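Matching sites in endoglucanase FnCel5A from Fervidobacterium nodosum, a protein that probably hydrolyses internal beta-1,4-glucosidic bonds of cellulose, as a family 5 glycoside hydrolase (PDB 3NCO (chain A, 1.50 Å), residues V98-H103 and E121-V126), and in its relative endoglucanase from Fervidobacterium pennivorans (PDB 6KDD (chain B, 1.92 Å), residues V98-H103 and E121-I126). Structure 2 is superposed on structure 1 by the backbone atoms of these residues (RMSD 0.13 Å); each is numbered along its deposited sequence.

Structure 1 (3NCO); sequences VIINCH and EIWKQV.
Trp123, on helix 112-130, reaches strand 97-101, where its CH2 edge lies 3.8 Å from Ile100 O, near the ring plane. The strand belongs to the parallel barrel of the TIM fold, and the helix packs on its outside, at 147° to the strand. The indole NE1 stands 3.9 Å from Cys102 CB and donates a hydrogen bond to Ile141 O, just past strand 137-140. With SG anti to the backbone N (chi1 -175°), the sulfur of Cys102 lies 5.1 Å from Trp123 NE1 and the touch falls to CB. Val126 starts with CB 3.7 Å from CE3 of Trp123; CG1 meets Ile100 CD1 at 3.9 Å, and Val126 CG2 lies 3.3 Å from Ile122 O. Outside, Gln125 NE2 bonds Glu121 O at 3.2 Å, while Lys124 NZ forms a salt bridge with Glu164.

Structure 2 (6KDD); sequences VIINTH and EIWRQI.
Trp123 places its CH2 edge 3.8 Å from Ile100 O, near the ring plane. Its NE1 stands 4.0 Å from Thr102 CB and donates a hydrogen bond to Ile141 O. Thr102 has CG2 anti to the backbone N and OG1 beside that N (chi1 -64°), which brings the hydroxyl to NE1 at an angle too poor for a hydrogen bond. Ile126 starts with CB 3.8 Å from CE3 of Trp123; CG2 meets Ile100 CD1 at 3.8 Å, and Ile126 CG1 lies 3.3 Å from Ile122 O. The terminal CD1 of Ile126 comes to 4.0 Å from CE3 of Trp123. Outside, Gln125 NE2 bonds Glu121 O at 3.1 Å. Arg124 holds the carboxylate of Glu121 in a two-bond salt bridge, NE to OE1 (2.7 Å) and NH2 to OE2, each oxygen met on its syn side.

What differs
At the first exchange, Cys102(A) against Thr102(B), the CB atoms coincide, and SG of Cys102(A) and CG2 of Thr102(B) fall 0.4 Å apart after superposition, so a methyl takes the place of the sulfur. The hydroxyl OG1 of Thr102(B) has no counterpart in Cys102(A). It adds a polar atom to a buried spot beside the indole, 3.3 Å from NE1 of Trp123(B), but the angle is too poor for a hydrogen bond, and that NE1 hydrogen-bonds Ile141(B) O. The touch of CB on the indole nitrogen is kept.

Lys124(A) and Arg124(B) follow one path as far as CD, those atoms lying 0.5 Å apart. Beyond it, CE and NZ of Lys124(A) have no counterpart in Arg124(B), nor CZ, NH1 and NH2 of Arg124(B) in Lys124(A). The guanidinium of Arg124(B) makes a two-bond salt bridge with Glu121(B), whereas Lys124(A) NZ is 6.1 Å from Glu121(A) OE1, too far. The added bridge joins two side chains on the helix surface and may steady them.

At Val126(A) against Ile126(B), CG1 of Val126(A) matches CG2 of Ile126(B), and CG2 of Val126(A) matches CG1 of Ile126(B), each pair 0.2 Å apart. The touch on Ile100(A) or Ile100(B) is therefore kept. CD1 of Ile126(B), which has no counterpart in Val126(A), lengthens the side chain by one carbon and comes to 4.0 Å from CE3 of Trp123(B).

The CA atoms that can be compared coincide, and the side chains of Ile100(A), Ile122(A) and Trp123(A) keep their places with their counterparts. The bond from Gln125(A) NE2 to Glu121(A) O recurs between Gln125(B) and Glu121(B).

Structure 1 (3NCO)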
loop_
_atom_site.group_PDB
_atom_site.type_symbol
_atom_site.label_atom_id
_atom_site.label_comp_id
_atom_site.label_asym_id
_atom_site.label_seq_id
_atom_site.Cartn_x
_atom_site.Cartn_y
_atom_site.Cartn_z
ATOM N N VAL A 98 -0.468 11.588 0.469
ATOM C CA VAL A 98 -1.147 10.718 -0.481
ATOM C C VAL A 98 -0.089 9.850 -1.150
ATOM O O VAL A 98 0.950 10.397 -1.595
ATOM C CB VAL A 98 -1.888 11.541 -1.556
ATOM C CG1 VAL A 98 -2.584 10.603 -2.528
ATOM C CG2 VAL A 98 -2.858 12.541 -0.860
ATOM N N ILE A 99 -0.362 8.528 -1.213
ATOM C CA ILE A 99 0.534 7.582 -1.884
ATOM C C ILE A 99 -0.264 7.063 -3.080
ATOM O O ILE A 99 -1.361 6.540 -2.896
ATOM C CB ILE A 99 0.911 6.413 -0.941
ATOM C CG1 ILE A 99 1.809 6.833 0.256
ATOM C CG2 ILE A 99 1.707 5.355 -1.718
ATOM C CD1 ILE A 99 1.750 5.888 1.422
ATOM N N ILE A 100 0.253 7.264 -4.307
ATOM C CA ILE A 100 -0.416 6.675 -5.486
ATOM C C ILE A 100 0.530 5.588 -6.045
ATOM O O ILE A 100 1.753 5.830 -6.131
ATOM C CB ILE A 100 -0.789 7.754 -6.578
ATOM C CG1 ILE A 100 0.486 8.412 -7.196
ATOM C CG2 ILE A 100 -1.905 8.804 -6.084
ATOM C CD1 ILE A 100 0.105 9.438 -8.335
ATOM N N ASN A 101 -0.037 4.446 -6.447
ATOM C CA ASN A 101 0.786 3.262 -6.778
ATOM C C ASN A 101 0.346 2.837 -8.211
ATOM O O ASN A 101 -0.521 3.442 -8.837
ATOM C CB ASN A 101 0.684 2.102 -5.703
ATOM C CG ASN A 101 -0.603 1.252 -5.803
ATOM O OD1 ASN A 101 -1.449 1.469 -6.702
ATOM N ND2 ASN A 101 -0.782 0.291 -4.851
ATOM N N CYS A 102 0.943 1.746 -8.718
ATOM C CA CYS A 102 0.285 0.958 -9.739
ATOM C C CYS A 102 0.005 -0.422 -9.129
ATOM O O CYS A 102 0.833 -0.964 -8.394
ATOM C CB CYS A 102 1.230 0.844 -10.926
ATOM S SG CYS A 102 0.533 -0.002 -12.407
ATOM N N HIS A 103 -1.151 -0.987 -9.458
ATOM C CA HIS A 103 -1.743 -2.103 -8.718
ATOM C C HIS A 103 -2.473 -2.992 -9.737
ATOM O O HIS A 103 -3.003 -2.526 -10.776
ATOM C CB HIS A 103 -2.747 -1.522 -7.740
ATOM C CG HIS A 103 -2.953 -2.269 -6.454
ATOM N ND1 HIS A 103 -3.732 -3.400 -6.304
ATOM C CD2 HIS A 103 -2.577 -1.922 -5.211
ATOM C CE1 HIS A 103 -3.838 -3.702 -5.012
ATOM N NE2 HIS A 103 -3.116 -2.838 -4.336
ATOM N N GLU A 121 6.760 2.902 -19.097
ATOM C CA GLU A 121 6.048 3.969 -19.832
ATOM C C GLU A 121 4.889 4.558 -19.028
ATOM O O GLU A 121 4.687 5.773 -19.044
ATOM C CB GLU A 121 5.509 3.456 -21.156
ATOM C CG GLU A 121 6.599 3.057 -22.163
ATOM C CD GLU A 121 7.671 4.146 -22.351
ATOM O OE1 GLU A 121 7.307 5.310 -22.633
ATOM O OE2 GLU A 121 8.882 3.866 -22.206
ATOM N N ILE A 122 4.172 3.722 -18.285
ATOM C CA ILE A 122 3.119 4.243 -17.378
ATOM C C ILE A 122 3.720 5.249 -16.426
ATOM O O ILE A 122 3.237 6.372 -16.283
ATOM C CB ILE A 122 2.427 3.085 -16.595
ATOM C CG1 ILE A 122 1.499 2.349 -17.552
ATOM C CG2 ILE A 122 1.644 3.610 -15.347
ATOM C CD1 ILE A 122 1.041 0.978 -17.050
ATOM N N TRP A 123 4.804 4.866 -15.783
ATOM C CA TRP A 123 5.412 5.737 -14.798
ATOM C C TRP A 123 6.061 6.991 -15.393
ATOM O O TRP A 123 6.091 8.061 -14.741
ATOM C CB TRP A 123 6.346 4.950 -13.884
ATOM C CG TRP A 123 5.536 4.439 -12.675
ATOM C CD1 TRP A 123 5.173 3.112 -12.363
ATOM C CD2 TRP A 123 4.929 5.251 -11.685
ATOM N NE1 TRP A 123 4.421 3.094 -11.208
ATOM C CE2 TRP A 123 4.233 4.397 -10.790
ATOM C CE3 TRP A 123 4.912 6.640 -11.470
ATOM C CZ2 TRP A 123 3.532 4.902 -9.672
ATOM C CZ3 TRP A 123 4.251 7.139 -10.386
ATOM C CH2 TRP A 123 3.545 6.286 -9.475
ATOM N N LYS A 124 6.587 6.890 -16.609
ATOM C CA LYS A 124 7.109 8.102 -17.254
ATOM C C LYS A 124 5.980 9.137 -17.337
ATOM O O LYS A 124 6.172 10.342 -17.055
ATOM C CB LYS A 124 7.620 7.752 -18.643
ATOM C CG LYS A 124 8.120 8.953 -19.418
ATOM C CD LYS A 124 8.771 8.465 -20.712
ATOM C CE LYS A 124 9.523 9.611 -21.457
ATOM N NZ LYS A 124 10.858 9.918 -20.767
ATOM N N GLN A 125 4.804 8.669 -17.709
ATOM C CA GLN A 125 3.649 9.531 -17.839
ATOM C C GLN A 125 3.089 10.037 -16.501
ATOM O O GLN A 125 2.699 11.205 -16.407
ATOM C CB GLN A 125 2.566 8.790 -18.568
ATOM C CG GLN A 125 2.934 8.625 -20.015
ATOM C CD GLN A 125 1.890 7.803 -20.709
ATOM O OE1 GLN A 125 0.817 8.301 -20.987
ATOM N NE2 GLN A 125 2.157 6.508 -20.900
ATOM N N VAL A 126 2.945 9.168 -15.522
ATOM C CA VAL A 126 2.386 9.574 -14.230
ATOM C C VAL A 126 3.345 10.570 -13.556
ATOM O O VAL A 126 2.906 11.665 -13.072
ATOM C CB VAL A 126 2.158 8.381 -13.308
ATOM C CG1 VAL A 126 1.612 8.888 -11.942
ATOM C CG2 VAL A 126 1.199 7.360 -13.953
#

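Structure 2 (6KDD)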
loop_
_atom_site.group_PDB
_atom_site.type_symbol
_atom_site.label_atom_id
_atom_site.label_comp_id
_atom_site.label_asym_id
_atom_site.label_seq_id
_atom_site.Cartn_x
_atom_site.Cartn_y
_atom_site.Cartn_z
ATOM N N VAL B 98 -0.394 11.625 0.401
ATOM C CA VAL B 98 -1.040 10.762 -0.587
ATOM C C VAL B 98 0.009 9.872 -1.244
ATOM O O VAL B 98 1.026 10.354 -1.735
ATOM C CB VAL B 98 -1.817 11.531 -1.674
ATOM C CG1 VAL B 98 -2.521 10.547 -2.614
ATOM C CG2 VAL B 98 -2.809 12.503 -1.106
ATOM N N ILE B 99 -0.283 8.580 -1.303
ATOM C CA ILE B 99 0.549 7.642 -2.021
ATOM C C ILE B 99 -0.290 7.073 -3.160
ATOM O O ILE B 99 -1.378 6.513 -2.925
ATOM C CB ILE B 99 1.031 6.503 -1.107
ATOM C CG1 ILE B 99 1.893 7.043 0.028
ATOM C CG2 ILE B 99 1.746 5.463 -1.985
ATOM C CD1 ILE B 99 1.858 6.235 1.318
ATOM N N ILE B 100 0.237 7.223 -4.379
ATOM C CA ILE B 100 -0.368 6.587 -5.542
ATOM C C ILE B 100 0.585 5.501 -6.049
ATOM O O ILE B 100 1.813 5.673 -6.075
ATOM C CB ILE B 100 -0.712 7.602 -6.654
ATOM C CG1 ILE B 100 0.510 8.422 -7.096
ATOM C CG2 ILE B 100 -1.857 8.516 -6.209
ATOM C CD1 ILE B 100 0.273 9.174 -8.409
ATOM N N ASN B 101 -0.008 4.394 -6.495
ATOM C CA ASN B 101 0.804 3.295 -6.983
ATOM C C ASN B 101 0.336 2.867 -8.375
ATOM O O ASN B 101 -0.553 3.481 -8.983
ATOM C CB ASN B 101 0.794 2.126 -5.988
ATOM C CG ASN B 101 -0.511 1.361 -6.007
ATOM O OD1 ASN B 101 -1.317 1.482 -6.936
ATOM N ND2 ASN B 101 -0.723 0.557 -4.973
ATOM N N THR B 102 0.942 1.763 -8.854
ATOM C CA THR B 102 0.332 0.925 -9.866
ATOM C C THR B 102 0.011 -0.419 -9.187
ATOM O O THR B 102 0.792 -0.897 -8.374
ATOM C CB THR B 102 1.262 0.763 -11.089
ATOM O OG1 THR B 102 1.416 2.065 -11.658
ATOM C CG2 THR B 102 0.726 -0.197 -12.134
ATOM N N HIS B 103 -1.135 -1.007 -9.524
ATOM C CA HIS B 103 -1.677 -2.129 -8.775
ATOM C C HIS B 103 -2.430 -3.045 -9.734
ATOM O O HIS B 103 -3.128 -2.564 -10.627
ATOM C CB HIS B 103 -2.683 -1.511 -7.771
ATOM C CG HIS B 103 -2.909 -2.213 -6.470
ATOM N ND1 HIS B 103 -3.670 -3.381 -6.368
ATOM C CD2 HIS B 103 -2.629 -1.843 -5.206
ATOM C CE1 HIS B 103 -3.830 -3.701 -5.089
ATOM N NE2 HIS B 103 -3.188 -2.784 -4.363
ATOM N N GLU B 121 6.768 2.969 -18.889
ATOM C CA GLU B 121 6.119 4.040 -19.631
ATOM C C GLU B 121 4.925 4.607 -18.868
ATOM O O GLU B 121 4.631 5.805 -18.960
ATOM C CB GLU B 121 5.675 3.557 -21.014
ATOM C CG GLU B 121 6.839 3.428 -22.007
ATOM C CD GLU B 121 7.805 4.606 -22.062
ATOM O OE1 GLU B 121 7.340 5.767 -22.176
ATOM O OE2 GLU B 121 9.018 4.381 -21.941
ATOM N N ILE B 122 4.217 3.730 -18.137
ATOM C CA ILE B 122 3.136 4.195 -17.280
ATOM C C ILE B 122 3.715 5.209 -16.317
ATOM O O ILE B 122 3.197 6.326 -16.200
ATOM C CB ILE B 122 2.412 3.009 -16.579
ATOM C CG1 ILE B 122 1.527 2.285 -17.592
ATOM C CG2 ILE B 122 1.562 3.516 -15.408
ATOM C CD1 ILE B 122 0.943 0.934 -17.125
ATOM N N TRP B 123 4.791 4.829 -15.643
ATOM C CA TRP B 123 5.414 5.691 -14.670
ATOM C C TRP B 123 6.000 6.949 -15.313
ATOM O O TRP B 123 6.065 7.977 -14.650
ATOM C CB TRP B 123 6.393 4.927 -13.783
ATOM C CG TRP B 123 5.611 4.366 -12.633
ATOM C CD1 TRP B 123 5.294 3.060 -12.359
ATOM C CD2 TRP B 123 4.934 5.171 -11.656
ATOM N NE1 TRP B 123 4.529 2.998 -11.218
ATOM C CE2 TRP B 123 4.310 4.277 -10.757
ATOM C CE3 TRP B 123 4.869 6.557 -11.422
ATOM C CZ2 TRP B 123 3.530 4.749 -9.701
ATOM C CZ3 TRP B 123 4.154 7.017 -10.339
ATOM C CH2 TRP B 123 3.469 6.119 -9.509
ATOM N N ARG B 124 6.420 6.866 -16.589
ATOM C CA ARG B 124 6.994 8.052 -17.221
ATOM C C ARG B 124 5.894 9.115 -17.282
ATOM O O ARG B 124 6.126 10.279 -16.937
ATOM C CB ARG B 124 7.538 7.742 -18.628
ATOM C CG ARG B 124 8.127 8.963 -19.341
ATOM C CD ARG B 124 8.339 8.744 -20.845
ATOM N NE ARG B 124 9.082 7.504 -21.115
ATOM C CZ ARG B 124 10.394 7.324 -20.921
ATOM N NH1 ARG B 124 11.162 8.301 -20.474
ATOM N NH2 ARG B 124 10.952 6.153 -21.180
ATOM N N GLN B 125 4.694 8.676 -17.660
ATOM C CA GLN B 125 3.553 9.547 -17.843
ATOM C C GLN B 125 3.059 10.101 -16.512
ATOM O O GLN B 125 2.704 11.282 -16.419
ATOM C CB GLN B 125 2.440 8.798 -18.548
ATOM C CG GLN B 125 2.760 8.570 -20.021
ATOM C CD GLN B 125 1.701 7.643 -20.539
ATOM O OE1 GLN B 125 0.624 8.067 -20.917
ATOM N NE2 GLN B 125 1.987 6.346 -20.503
ATOM N N ILE B 126 2.991 9.238 -15.491
ATOM C CA ILE B 126 2.392 9.676 -14.236
ATOM C C ILE B 126 3.352 10.694 -13.652
ATOM O O ILE B 126 2.942 11.730 -13.120
ATOM C CB ILE B 126 2.190 8.494 -13.262
ATOM C CG1 ILE B 126 1.223 7.457 -13.818
ATOM C CG2 ILE B 126 1.746 8.992 -11.878
ATOM C CD1 ILE B 126 1.310 6.101 -13.088
#